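Local coordinates for endoglucanase, glycoside hydrolase family 5 protein (Cytophaga hutchinsonii, PDB 5IHS) that is an endoglucanase that hydrolyses internal beta-1,4-glycosidic bonds of cellulose, built on the TIM barrel of glycoside hydrolase family 5, at residues H220-T225 with V246-T251; R53-F58 with Y279-I284. One frame throughout, in Å; residues are numbered along the deposited sequence. Where two conformers were deposited one is given.

Contact 1: residues H220-T225 with V246-T251; sequences HFYPGT and VTEYGT
The ends of two neighbouring parallel barrel strands meet here, the chain directions from His220 to Pro223 and from Val246 to Thr251 differing by 28°, and Gly250 N donates to Phe221 O at 3.1 Å. CB of Glu248 sits over the His220 imidazole, 3.4 Å from the ring centroid, a CH-pi contact. At the ring edge His220 NE2 donates in plane to Thr247 OG1 (2.8 Å, 167° at the hydrogen), while ND1 bonds Glu160; Thr247 OG1 is also hydrogen-bonded to Glu156. With both nitrogens engaged, the rotation of the imidazole is probably fixed. Glu248 reaches out with CG anti to its backbone N (chi1 -166°), and OE2 offers its anti lone pair to Tyr222 OH at 2.7 Å, phenol and carboxylate planes nearly perpendicular. The Tyr222 ring lies over the Gly250 backbone, CE2 3.5 Å from Gly250 CA, where a beta carbon would collide. A phenylalanine in place of Tyr222 would lose the hydroxyl and would probably leave the Glu248 carboxylate less firmly oriented. On the other side of the backbone from His220 and Glu248, Tyr249 CB lies over the Phe221 ring, 3.4 Å from CZ. Glu248, near the carboxyl end of strand 244-249, is probably the nucleophile and Glu160 probably the acid/base, as in family 5 relatives. The phenol and Arg85, salt-bridged to OE1, would probably favour the ionised carboxylate, consistent with that role.

Contact 2: residues R53-F58 with Y279-I284; sequences RGMSLF and YCNWSI
Met55, Leu57 and Ile284 form the apolar centre on one face of the paired strands. Met55, bent at both chi2 and chi3, brings CE to 3.8 Å from Ile284 CD1, and its thioether lies alongside Asn281. CD2 of Leu57 meets Ile284 CB, also at 3.8 Å. Farther along, two rings meet obliquely, Phe58 CD1 3.4 Å from Trp282 CZ2, beside the cis peptide between Trp282 and Ser283. The main chains pair in parallel: Asn281 O receives Ser56 N at 2.8 Å, and beyond the corner at Trp282 the pairing resumes as Ile284 N donates to Ser56 O. A water then joins Phe58 N to Ile284 O. At the other end Arg53 runs extended beside Tyr279, laying CG over its ring before NE bonds the phenol OH at 3.0 Å, a bent bond (134°) close to the guanidinium plane. That oxygen also bonds Asp319, while the guanidinium reaches Asp273 in a salt bridge and Asn324. Helix 311-329 packs on Arg53, Met55 and Asn281, strand 83-89 flanks 53-57 on its other side, and strand 244-249 lies beside 279-281; the first and last strands of the TIM barrel close the cylinder here.

In the fold
Both contacts are buried, their centres about 10 Å apart, and belong to the same eight-stranded barrel. Contact 1 joins strands 215-221 and 244-249 of one beta-alpha-beta unit, whereas contact 2 brings together strands some 220 residues apart and encloses contact 1 along the chain. Strands 244-249 and 279-284 are neighbours, probably linked by hydrogen bonds from Cys280 N to Val246 O and from Trp282 N to Tyr249 O. Contact 1 is rich in charged and polar groups at the carboxyl ends of its strands, where TIM barrels carry their active sites. Contact 2 spans more of the strand length, from the charged cluster around Arg53, Asp273 and Asp319 to Trp282, which packs on Tyr222 and Glu248.

Contact 1: residues H220-T225 with V246-T251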
# COMPACT_ATOMS: atom_id res chain seq x y z
N HIS A 220 -7.23 0.96 6.26
CA HIS A 220 -6.66 -0.33 6.65
C HIS A 220 -7.68 -1.12 7.44
O HIS A 220 -8.30 -0.59 8.36
CB HIS A 220 -5.43 -0.15 7.54
CG HIS A 220 -4.23 0.33 6.79
ND1 HIS A 220 -3.01 0.53 7.39
CD2 HIS A 220 -4.06 0.63 5.48
CE1 HIS A 220 -2.14 0.93 6.48
NE2 HIS A 220 -2.75 0.99 5.32
N PHE A 221 -7.84 -2.41 7.11
CA PHE A 221 -8.78 -3.26 7.83
C PHE A 221 -8.16 -4.63 8.07
O PHE A 221 -7.35 -5.13 7.28
CB PHE A 221 -10.13 -3.39 7.09
CG PHE A 221 -10.07 -4.20 5.84
CD1 PHE A 221 -10.22 -5.58 5.87
CD2 PHE A 221 -9.85 -3.60 4.61
CE1 PHE A 221 -10.14 -6.35 4.72
CE2 PHE A 221 -9.78 -4.37 3.45
CZ PHE A 221 -9.91 -5.73 3.51
N TYR A 222 -8.63 -5.24 9.16
CA TYR A 222 -8.24 -6.59 9.57
C TYR A 222 -9.55 -7.28 9.91
O TYR A 222 -10.17 -6.93 10.93
CB TYR A 222 -7.25 -6.57 10.75
CG TYR A 222 -5.81 -6.31 10.25
CD1 TYR A 222 -5.37 -5.05 9.90
CD2 TYR A 222 -4.92 -7.38 10.09
CE1 TYR A 222 -4.09 -4.84 9.38
CE2 TYR A 222 -3.64 -7.18 9.58
CZ TYR A 222 -3.23 -5.91 9.24
OH TYR A 222 -1.96 -5.76 8.74
N PRO A 223 -10.03 -8.20 9.06
CA PRO A 223 -11.43 -8.65 9.13
C PRO A 223 -11.80 -9.49 10.33
O PRO A 223 -12.99 -9.70 10.58
CB PRO A 223 -11.59 -9.47 7.83
CG PRO A 223 -10.20 -9.94 7.55
CD PRO A 223 -9.30 -8.82 7.95
N GLY A 224 -10.82 -10.00 11.09
CA GLY A 224 -11.15 -10.60 12.37
C GLY A 224 -11.65 -9.59 13.39
O GLY A 224 -12.30 -9.96 14.36
N THR A 225 -11.35 -8.32 13.16
CA THR A 225 -11.72 -7.20 14.02
C THR A 225 -12.71 -6.25 13.37
O THR A 225 -13.64 -5.78 14.03
CB THR A 225 -10.45 -6.43 14.40
OG1 THR A 225 -9.49 -7.32 14.97
CG2 THR A 225 -10.76 -5.30 15.39
N VAL A 246 -6.77 0.90 -0.12
CA VAL A 246 -6.45 -0.03 0.96
C VAL A 246 -4.98 -0.43 0.78
O VAL A 246 -4.66 -1.44 0.15
CB VAL A 246 -7.42 -1.22 1.01
CG1 VAL A 246 -6.95 -2.24 2.03
CG2 VAL A 246 -8.81 -0.73 1.36
N THR A 247 -4.07 0.38 1.33
CA THR A 247 -2.66 0.05 1.17
C THR A 247 -2.24 -1.10 2.05
O THR A 247 -1.14 -1.62 1.85
CB THR A 247 -1.76 1.27 1.42
OG1 THR A 247 -1.95 1.69 2.77
CG2 THR A 247 -2.05 2.42 0.44
N GLU A 248 -3.08 -1.51 3.00
CA GLU A 248 -2.77 -2.64 3.86
C GLU A 248 -4.07 -3.25 4.37
O GLU A 248 -4.93 -2.53 4.91
CB GLU A 248 -1.91 -2.20 5.04
CG GLU A 248 -1.28 -3.33 5.80
CD GLU A 248 -0.57 -2.86 7.05
OE1 GLU A 248 0.35 -2.00 6.93
OE2 GLU A 248 -0.94 -3.34 8.14
N TYR A 249 -4.19 -4.57 4.26
CA TYR A 249 -5.27 -5.28 4.94
C TYR A 249 -4.74 -6.66 5.32
O TYR A 249 -3.83 -7.19 4.68
CB TYR A 249 -6.56 -5.41 4.09
CG TYR A 249 -6.41 -6.42 2.98
CD1 TYR A 249 -5.81 -6.07 1.77
CD2 TYR A 249 -6.85 -7.74 3.13
CE1 TYR A 249 -5.61 -7.00 0.76
CE2 TYR A 249 -6.66 -8.68 2.12
CZ TYR A 249 -6.03 -8.31 0.94
OH TYR A 249 -5.84 -9.26 -0.02
N GLY A 250 -5.34 -7.25 6.34
CA GLY A 250 -5.06 -8.61 6.71
C GLY A 250 -6.24 -9.54 6.46
O GLY A 250 -7.29 -9.15 5.96
N THR A 251 -6.04 -10.81 6.83
CA THR A 251 -7.10 -11.82 6.79
C THR A 251 -7.54 -12.24 8.19
O THR A 251 -8.35 -13.17 8.32
CB THR A 251 -6.61 -13.05 6.04
OG1 THR A 251 -5.47 -13.57 6.74
CG2 THR A 251 -6.25 -12.73 4.59

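Contact 2: residues R53-F58 with Y279-I284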
# COMPACT_ATOMS: atom_id res chain seq x y z
N ARG A 53 -4.20 -4.64 -7.30
CA ARG A 53 -4.22 -5.58 -6.18
C ARG A 53 -2.84 -6.20 -6.08
O ARG A 53 -2.23 -6.55 -7.10
CB ARG A 53 -5.22 -6.72 -6.37
CG ARG A 53 -6.64 -6.34 -6.71
CD ARG A 53 -7.42 -7.62 -7.03
NE ARG A 53 -8.82 -7.34 -7.33
CZ ARG A 53 -9.27 -6.95 -8.51
NH1 ARG A 53 -8.45 -6.85 -9.55
NH2 ARG A 53 -10.56 -6.69 -8.65
N GLY A 54 -2.34 -6.33 -4.86
CA GLY A 54 -1.04 -6.91 -4.68
C GLY A 54 -0.70 -7.20 -3.24
O GLY A 54 -1.58 -7.49 -2.42
N MET A 55 0.60 -7.14 -2.96
CA MET A 55 1.15 -7.53 -1.68
C MET A 55 1.99 -6.41 -1.09
O MET A 55 2.72 -5.71 -1.81
CB MET A 55 2.05 -8.76 -1.80
CG MET A 55 1.31 -10.04 -2.16
SD MET A 55 0.01 -10.49 -1.00
CE MET A 55 0.95 -10.92 0.47
N SER A 56 1.92 -6.30 0.23
CA SER A 56 2.86 -5.50 0.99
C SER A 56 3.99 -6.37 1.51
O SER A 56 3.76 -7.45 2.06
CB SER A 56 2.17 -4.81 2.17
OG SER A 56 3.02 -3.85 2.79
N LEU A 57 5.20 -5.86 1.40
CA LEU A 57 6.30 -6.34 2.20
C LEU A 57 6.08 -5.90 3.65
O LEU A 57 5.30 -4.99 3.95
CB LEU A 57 7.62 -5.84 1.63
CG LEU A 57 7.86 -6.24 0.16
CD1 LEU A 57 9.07 -5.55 -0.42
CD2 LEU A 57 7.97 -7.74 -0.02
N PHE A 58 6.78 -6.55 4.56
CA PHE A 58 6.73 -6.26 5.99
C PHE A 58 7.79 -5.21 6.30
O PHE A 58 8.66 -4.92 5.48
CB PHE A 58 7.01 -7.58 6.70
CG PHE A 58 6.85 -7.61 8.22
CD1 PHE A 58 5.65 -7.99 8.81
CD2 PHE A 58 7.95 -7.42 9.06
CE1 PHE A 58 5.53 -8.10 10.19
CE2 PHE A 58 7.83 -7.55 10.44
CZ PHE A 58 6.63 -7.89 11.00
N TYR A 279 -6.15 -2.71 -3.36
CA TYR A 279 -5.84 -3.35 -2.09
C TYR A 279 -4.54 -4.15 -2.11
O TYR A 279 -4.19 -4.78 -3.10
CB TYR A 279 -7.02 -4.21 -1.61
CG TYR A 279 -7.60 -5.30 -2.49
CD1 TYR A 279 -7.00 -6.55 -2.59
CD2 TYR A 279 -8.82 -5.13 -3.13
CE1 TYR A 279 -7.57 -7.58 -3.29
CE2 TYR A 279 -9.42 -6.17 -3.84
CZ TYR A 279 -8.79 -7.40 -3.91
OH TYR A 279 -9.41 -8.42 -4.61
N CYS A 280 -3.79 -4.06 -1.00
CA CYS A 280 -2.54 -4.81 -0.81
C CYS A 280 -2.57 -5.53 0.53
O CYS A 280 -2.87 -4.92 1.56
CB CYS A 280 -1.31 -3.90 -0.78
SG CYS A 280 -0.92 -3.09 -2.32
N ASN A 281 -2.21 -6.81 0.53
CA ASN A 281 -2.25 -7.64 1.73
C ASN A 281 -0.95 -7.59 2.53
O ASN A 281 0.15 -7.61 1.98
CB ASN A 281 -2.52 -9.09 1.35
CG ASN A 281 -2.47 -10.04 2.54
OD1 ASN A 281 -1.57 -10.87 2.64
ND2 ASN A 281 -3.45 -9.93 3.42
N TRP A 282 -1.11 -7.56 3.85
CA TRP A 282 -0.03 -7.67 4.82
C TRP A 282 0.07 -9.13 5.27
O TRP A 282 -0.89 -9.63 5.88
CB TRP A 282 -0.36 -6.79 6.01
CG TRP A 282 0.70 -6.67 7.06
CD1 TRP A 282 0.80 -7.41 8.21
CD2 TRP A 282 1.80 -5.75 7.08
NE1 TRP A 282 1.89 -6.99 8.94
CE2 TRP A 282 2.51 -5.98 8.27
CE3 TRP A 282 2.24 -4.76 6.20
CZ2 TRP A 282 3.65 -5.24 8.61
CZ3 TRP A 282 3.37 -4.02 6.54
CH2 TRP A 282 4.05 -4.26 7.74
N SER A 283 1.17 -9.83 5.00
CA SER A 283 2.36 -9.34 4.31
C SER A 283 3.23 -10.49 3.85
O SER A 283 3.09 -11.63 4.30
CB SER A 283 3.23 -8.46 5.22
OG SER A 283 3.95 -9.24 6.16
N ILE A 284 4.20 -10.16 2.99
CA ILE A 284 5.33 -11.02 2.70
C ILE A 284 6.30 -10.93 3.88
O ILE A 284 7.11 -10.00 4.00
CB ILE A 284 6.00 -10.67 1.37
CG1 ILE A 284 4.99 -10.80 0.21
CG2 ILE A 284 7.24 -11.50 1.15
CD1 ILE A 284 4.46 -12.21 -0.03
O HOH W 1 9.15 -8.15 3.68